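Local structure of xylulose kinase (Escherichia coli, 2ITM) at residues Lys148-Lys153 with Gly162-Asp167; Ala364-Val369 with Glu400-Met405. The protein catalyses the ATP-dependent phosphorylation of D-xylulose to D-xylulose 5-phosphate, and works as a homodimer of the FGGY kinase family. All blocks are in the same frame, centred on the assembly; numbering follows the deposited sequence.

Contact 1 (Lys148-Lys153 with Gly162-Asp167); sequences KVLLPK and GEFASD
Lys148 turns at chi2 (60°) to set CD and again at chi3 (128°), which places CE over one face of the Phe164 ring. Lys148 CG touches Phe164 CD2 at 3.6 Å, and CE, displaced toward the rim, is 3.8 Å from the centroid in a CH-pi contact. Farther along, Lys148 NZ stands 4.8 Å from the centroid of Phe164, 13° off the ring normal: a cation-pi pair whose ammonium also donates to the backbone O of Asp197. Leu150 comes to the edge of this ring instead, with CD2 at 4.3 Å from Phe164 CD2. At the other end, Lys153 NZ forms a hydrogen-bonded salt bridge with Asp167 OD2 at 2.8 Å, approaching the oxygen nearly in line with its bond to CG. Between the two ends, Leu151 CD1 rests 4.0 Å from Ser166 OG, which is hydrogen-bonded to Asp154. The contact thus joins strand 148-150 to the residue leading into strand 165-167, and helix 152-161 to the end of that strand. Asp167, the N-cap of helix 168-172, turns OD1 to Ser169 OG and, weakly, to the backbone N of Asp170. Lys153 NZ also makes a salt bridge with Asp170, so the buried ammonium has two carboxylate partners, which would be expected to stabilise its positive charge.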
loop_
_atom_site.group_PDB
_atom_site.type_symbol
_atom_site.label_atom_id
_atom_site.label_comp_id
_atom_site.label_asym_id
_atom_site.label_seq_id
_atom_site.Cartn_x
_atom_site.Cartn_y
_atom_site.Cartn_z
ATOM N N LYS A 148 42.437 -21.005 14.058
ATOM C CA LYS A 148 42.216 -20.773 12.646
ATOM C C LYS A 148 40.803 -20.261 12.388
ATOM O O LYS A 148 39.840 -20.733 12.981
ATOM C CB LYS A 148 42.456 -22.056 11.854
ATOM C CG LYS A 148 43.351 -21.890 10.673
ATOM C CD LYS A 148 44.703 -21.408 11.095
ATOM C CE LYS A 148 45.767 -22.288 10.522
ATOM N NZ LYS A 148 47.091 -21.694 10.700
ATOM N N VAL A 149 40.715 -19.292 11.492
ATOM C CA VAL A 149 39.459 -18.813 10.949
ATOM C C VAL A 149 39.394 -19.068 9.437
ATOM O O VAL A 149 40.200 -18.563 8.681
ATOM C CB VAL A 149 39.274 -17.314 11.238
ATOM C CG1 VAL A 149 38.043 -16.776 10.572
ATOM C CG2 VAL A 149 39.232 -17.064 12.719
ATOM N N LEU A 150 38.427 -19.873 9.028
ATOM C CA LEU A 150 38.279 -20.216 7.626
ATOM C C LEU A 150 36.940 -19.765 7.077
ATOM O O LEU A 150 35.907 -19.918 7.718
ATOM C CB LEU A 150 38.460 -21.708 7.401
ATOM C CG LEU A 150 39.789 -22.354 7.755
ATOM C CD1 LEU A 150 39.725 -23.817 7.446
ATOM C CD2 LEU A 150 40.919 -21.699 7.014
ATOM N N LEU A 151 36.968 -19.217 5.879
ATOM C CA LEU A 151 35.763 -19.059 5.114
ATOM C C LEU A 151 35.181 -20.423 4.746
ATOM O O LEU A 151 35.838 -21.430 4.853
ATOM C CB LEU A 151 36.032 -18.201 3.882
ATOM C CG LEU A 151 36.452 -16.759 4.155
ATOM C CD1 LEU A 151 37.165 -16.158 2.979
ATOM C CD2 LEU A 151 35.239 -15.929 4.511
ATOM N N PRO A 152 33.933 -20.445 4.332
ATOM C CA PRO A 152 33.198 -21.706 4.250
ATOM C C PRO A 152 33.773 -22.665 3.206
ATOM O O PRO A 152 33.974 -23.827 3.503
ATOM C CB PRO A 152 31.778 -21.239 3.901
ATOM C CG PRO A 152 31.688 -19.896 4.515
ATOM C CD PRO A 152 33.014 -19.275 4.321
ATOM N N LYS A 153 34.051 -22.174 2.008
ATOM C CA LYS A 153 34.608 -23.016 0.963
ATOM C C LYS A 153 36.016 -23.496 1.320
ATOM O O LYS A 153 36.442 -24.558 0.905
ATOM C CB LYS A 153 34.609 -22.290 -0.367
ATOM C CG LYS A 153 35.894 -21.564 -0.654
ATOM C CD LYS A 153 35.857 -20.862 -1.966
ATOM C CE LYS A 153 37.224 -20.343 -2.340
ATOM N NZ LYS A 153 37.823 -19.450 -1.340
ATOM N N GLY A 162 43.552 -31.246 3.399
ATOM C CA GLY A 162 44.357 -31.022 4.582
ATOM C C GLY A 162 45.182 -29.748 4.610
ATOM O O GLY A 162 46.025 -29.591 5.475
ATOM N N GLU A 163 44.936 -28.839 3.677
ATOM C CA GLU A 163 45.657 -27.576 3.635
ATOM C C GLU A 163 44.792 -26.428 4.136
ATOM O O GLU A 163 43.576 -26.493 4.053
ATOM C CB GLU A 163 46.148 -27.257 2.220
ATOM C CG GLU A 163 46.702 -28.431 1.429
ATOM C CD GLU A 163 48.044 -28.871 1.942
ATOM O OE1 GLU A 163 48.606 -28.160 2.778
ATOM O OE2 GLU A 163 48.527 -29.913 1.532
ATOM N N PHE A 164 45.442 -25.393 4.662
ATOM C CA PHE A 164 44.790 -24.146 5.028
ATOM C C PHE A 164 45.077 -23.079 3.981
ATOM O O PHE A 164 46.153 -22.517 3.951
ATOM C CB PHE A 164 45.284 -23.629 6.390
ATOM C CG PHE A 164 45.076 -24.583 7.536
ATOM C CD1 PHE A 164 46.006 -25.557 7.822
ATOM C CD2 PHE A 164 43.959 -24.498 8.335
ATOM C CE1 PHE A 164 45.814 -26.423 8.864
ATOM C CE2 PHE A 164 43.774 -25.365 9.381
ATOM C CZ PHE A 164 44.696 -26.322 9.644
ATOM N N ALA A 165 44.098 -22.790 3.136
ATOM C CA ALA A 165 44.294 -21.842 2.058
ATOM C C ALA A 165 43.025 -21.123 1.619
ATOM O O ALA A 165 41.946 -21.671 1.679
ATOM C CB ALA A 165 44.955 -22.502 0.896
ATOM N N SER A 166 43.183 -19.886 1.165
ATOM C CA SER A 166 42.121 -19.162 0.497
ATOM C C SER A 166 42.589 -18.419 -0.754
ATOM O O SER A 166 43.756 -18.414 -1.066
ATOM C CB SER A 166 41.444 -18.196 1.471
ATOM O OG SER A 166 40.209 -17.749 0.982
ATOM N N ASP A 167 41.640 -17.784 -1.407
ATOM C CA ASP A 167 41.916 -16.921 -2.533
ATOM C C ASP A 167 41.643 -15.457 -2.219
ATOM O O ASP A 167 40.975 -15.143 -1.276
ATOM C CB ASP A 167 41.124 -17.368 -3.753
ATOM C CG ASP A 167 39.705 -16.892 -3.725
ATOM O OD1 ASP A 167 39.399 -15.934 -4.424
ATOM O OD2 ASP A 167 38.831 -17.421 -3.035
#

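Contact 2 (Ala364-Val369 with Glu400-Met405); sequences AVLEGV and EYWRQM
Leu366 fills the middle of this helix pair, its CB 3.9 Å from both Trp402 CD1 and Met405 SD while CD2 lies over one face of the indole. Trp402 projects toward helix 358-381 with CG anti to its backbone N (chi1 -168°). One turn beyond Leu366, Val369 brings CG1 to 3.8 Å from CZ2, on the benzo half of the Trp402 ring. Met405 SD also meets Glu367 CG at 3.9 Å, the two side chains crossing at about a right angle. On the flank, Leu366 CD1 approaches Tyr401 CE2 at 4.3 Å. The polar edge begins at the indole N-H: Trp402 NE1 donates to Leu366 O over 3.3 Å, fairly straight at 162°, with the oxygen close to the ring plane but the donor raised above the carbonyl plane. This long bond gives the buried indole nitrogen a partner and helps fix the ring's rotation. Farther out, Glu367 OE2 forms a salt bridge with Arg363 and a hydrogen bond with Tyr465. The axes of the two short helical segments come within 10.5 Å and cross at -42°. Helix 294-304 covers Leu366 and Trp402 through Leu298, helix 459-479 packs on Met405, and strand 345-353 lies against Ala364 and Val365.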
loop_
_atom_site.group_PDB
_atom_site.type_symbol
_atom_site.label_atom_id
_atom_site.label_comp_id
_atom_site.label_asym_id
_atom_site.label_seq_id
_atom_site.Cartn_x
_atom_site.Cartn_y
_atom_site.Cartn_z
ATOM N N ALA A 364 3.868 0.104 -14.311
ATOM C CA ALA A 364 4.527 0.782 -13.207
ATOM C C ALA A 364 5.673 -0.034 -12.611
ATOM O O ALA A 364 6.756 0.473 -12.400
ATOM C CB ALA A 364 3.540 1.154 -12.160
ATOM N N VAL A 365 5.422 -1.310 -12.372
ATOM C CA VAL A 365 6.425 -2.201 -11.844
ATOM C C VAL A 365 7.670 -2.298 -12.710
ATOM O O VAL A 365 8.772 -2.113 -12.232
ATOM C CB VAL A 365 5.846 -3.591 -11.538
ATOM C CG1 VAL A 365 6.875 -4.447 -10.875
ATOM C CG2 VAL A 365 4.642 -3.468 -10.657
ATOM N N LEU A 366 7.483 -2.562 -13.992
ATOM C CA LEU A 366 8.598 -2.664 -14.913
ATOM C C LEU A 366 9.447 -1.407 -14.900
ATOM O O LEU A 366 10.656 -1.470 -14.828
ATOM C CB LEU A 366 8.101 -2.954 -16.327
ATOM C CG LEU A 366 7.365 -4.272 -16.557
ATOM C CD1 LEU A 366 7.138 -4.522 -18.039
ATOM C CD2 LEU A 366 8.120 -5.402 -15.929
ATOM N N GLU A 367 8.787 -0.266 -14.966
ATOM C CA GLU A 367 9.478 0.993 -15.079
ATOM C C GLU A 367 10.207 1.334 -13.788
ATOM O O GLU A 367 11.328 1.813 -13.820
ATOM C CB GLU A 367 8.521 2.105 -15.490
ATOM C CG GLU A 367 7.996 1.949 -16.907
ATOM C CD GLU A 367 7.085 3.071 -17.357
ATOM O OE1 GLU A 367 6.281 3.563 -16.554
ATOM O OE2 GLU A 367 7.171 3.437 -18.534
ATOM N N GLY A 368 9.568 1.068 -12.660
ATOM C CA GLY A 368 10.157 1.343 -11.362
ATOM C C GLY A 368 11.326 0.463 -10.975
ATOM O O GLY A 368 12.336 0.933 -10.471
ATOM N N VAL A 369 11.189 -0.830 -11.210
ATOM C CA VAL A 369 12.323 -1.714 -11.106
ATOM C C VAL A 369 13.435 -1.262 -12.041
ATOM O O VAL A 369 14.579 -1.184 -11.651
ATOM C CB VAL A 369 11.943 -3.173 -11.385
ATOM C CG1 VAL A 369 13.176 -4.039 -11.386
ATOM C CG2 VAL A 369 10.946 -3.665 -10.378
ATOM N N GLU A 400 12.333 -9.675 -23.910
ATOM C CA GLU A 400 12.875 -8.746 -24.890
ATOM C C GLU A 400 12.382 -7.324 -24.676
ATOM O O GLU A 400 13.143 -6.377 -24.725
ATOM C CB GLU A 400 12.500 -9.213 -26.291
ATOM C CG GLU A 400 12.916 -8.292 -27.415
ATOM C CD GLU A 400 12.316 -8.716 -28.742
ATOM O OE1 GLU A 400 11.152 -9.150 -28.750
ATOM O OE2 GLU A 400 13.009 -8.615 -29.767
ATOM N N TYR A 401 11.093 -7.192 -24.431
ATOM C CA TYR A 401 10.516 -5.900 -24.145
ATOM C C TYR A 401 11.229 -5.212 -22.994
ATOM O O TYR A 401 11.567 -4.046 -23.082
ATOM C CB TYR A 401 9.032 -6.024 -23.842
ATOM C CG TYR A 401 8.395 -4.695 -23.552
ATOM C CD1 TYR A 401 8.569 -3.629 -24.412
ATOM C CD2 TYR A 401 7.642 -4.499 -22.413
ATOM C CE1 TYR A 401 8.004 -2.420 -24.159
ATOM C CE2 TYR A 401 7.073 -3.286 -22.145
ATOM C CZ TYR A 401 7.260 -2.245 -23.023
ATOM O OH TYR A 401 6.698 -1.023 -22.776
ATOM N N TRP A 402 11.456 -5.941 -21.911
ATOM C CA TRP A 402 11.962 -5.327 -20.720
ATOM C C TRP A 402 13.425 -4.987 -20.830
ATOM O O TRP A 402 13.864 -3.950 -20.402
ATOM C CB TRP A 402 11.709 -6.184 -19.494
ATOM C CG TRP A 402 11.977 -5.440 -18.228
ATOM C CD1 TRP A 402 11.461 -4.235 -17.862
ATOM C CD2 TRP A 402 12.846 -5.831 -17.177
ATOM N NE1 TRP A 402 11.949 -3.854 -16.642
ATOM C CE2 TRP A 402 12.806 -4.818 -16.197
ATOM C CE3 TRP A 402 13.660 -6.937 -16.953
ATOM C CZ2 TRP A 402 13.537 -4.888 -15.028
ATOM C CZ3 TRP A 402 14.376 -6.997 -15.798
ATOM C CH2 TRP A 402 14.314 -5.980 -14.846
ATOM N N ARG A 403 14.169 -5.880 -21.460
ATOM C CA ARG A 403 15.570 -5.653 -21.737
ATOM C C ARG A 403 15.774 -4.344 -22.477
ATOM O O ARG A 403 16.701 -3.596 -22.189
ATOM C CB ARG A 403 16.147 -6.808 -22.553
ATOM C CG ARG A 403 16.404 -8.099 -21.772
ATOM C CD ARG A 403 17.408 -9.016 -22.421
ATOM N NE ARG A 403 16.991 -9.375 -23.767
ATOM C CZ ARG A 403 16.144 -10.345 -24.060
ATOM N NH1 ARG A 403 15.605 -11.076 -23.109
ATOM N NH2 ARG A 403 15.825 -10.584 -25.318
ATOM N N GLN A 404 14.905 -4.076 -23.441
ATOM C CA GLN A 404 14.961 -2.840 -24.193
ATOM C C GLN A 404 14.566 -1.637 -23.368
ATOM O O GLN A 404 15.186 -0.598 -23.457
ATOM C CB GLN A 404 14.055 -2.911 -25.404
ATOM C CG GLN A 404 14.175 -1.707 -26.283
ATOM C CD GLN A 404 15.527 -1.604 -26.912
ATOM O OE1 GLN A 404 16.134 -0.544 -26.917
ATOM N NE2 GLN A 404 16.005 -2.710 -27.452
ATOM N N MET A 405 13.505 -1.788 -22.593
ATOM C CA MET A 405 13.108 -0.779 -21.651
ATOM C C MET A 405 14.258 -0.442 -20.748
ATOM O O MET A 405 14.504 0.726 -20.465
ATOM C CB MET A 405 11.904 -1.219 -20.834
ATOM C CG MET A 405 11.537 -0.233 -19.739
ATOM S SD MET A 405 10.189 -0.724 -18.684
ATOM C CE MET A 405 8.858 -0.551 -19.813
#

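How the contacts relate
Contact 1 belongs to the N-terminal FGGY domain and contact 2 to the C-terminal one, both of the actin-ATPase clan. They lie on opposite sides of the chain's centre, with centres 42 Å apart and nearest atoms about 29 Å apart, and do not touch. Contact 1 is the one near the substrate: the side chain of Leu151 is about 5 Å from that of the substrate-binding His78 and about 9 Å from bound D-xylulose, while the side chain of Lys153 is about 7 Å from that of Asp6, a residue inferred to be important for activity. Contact 2 lies away from the substrate and the catalytic residues, joining two helices of the C-terminal FGGY domain.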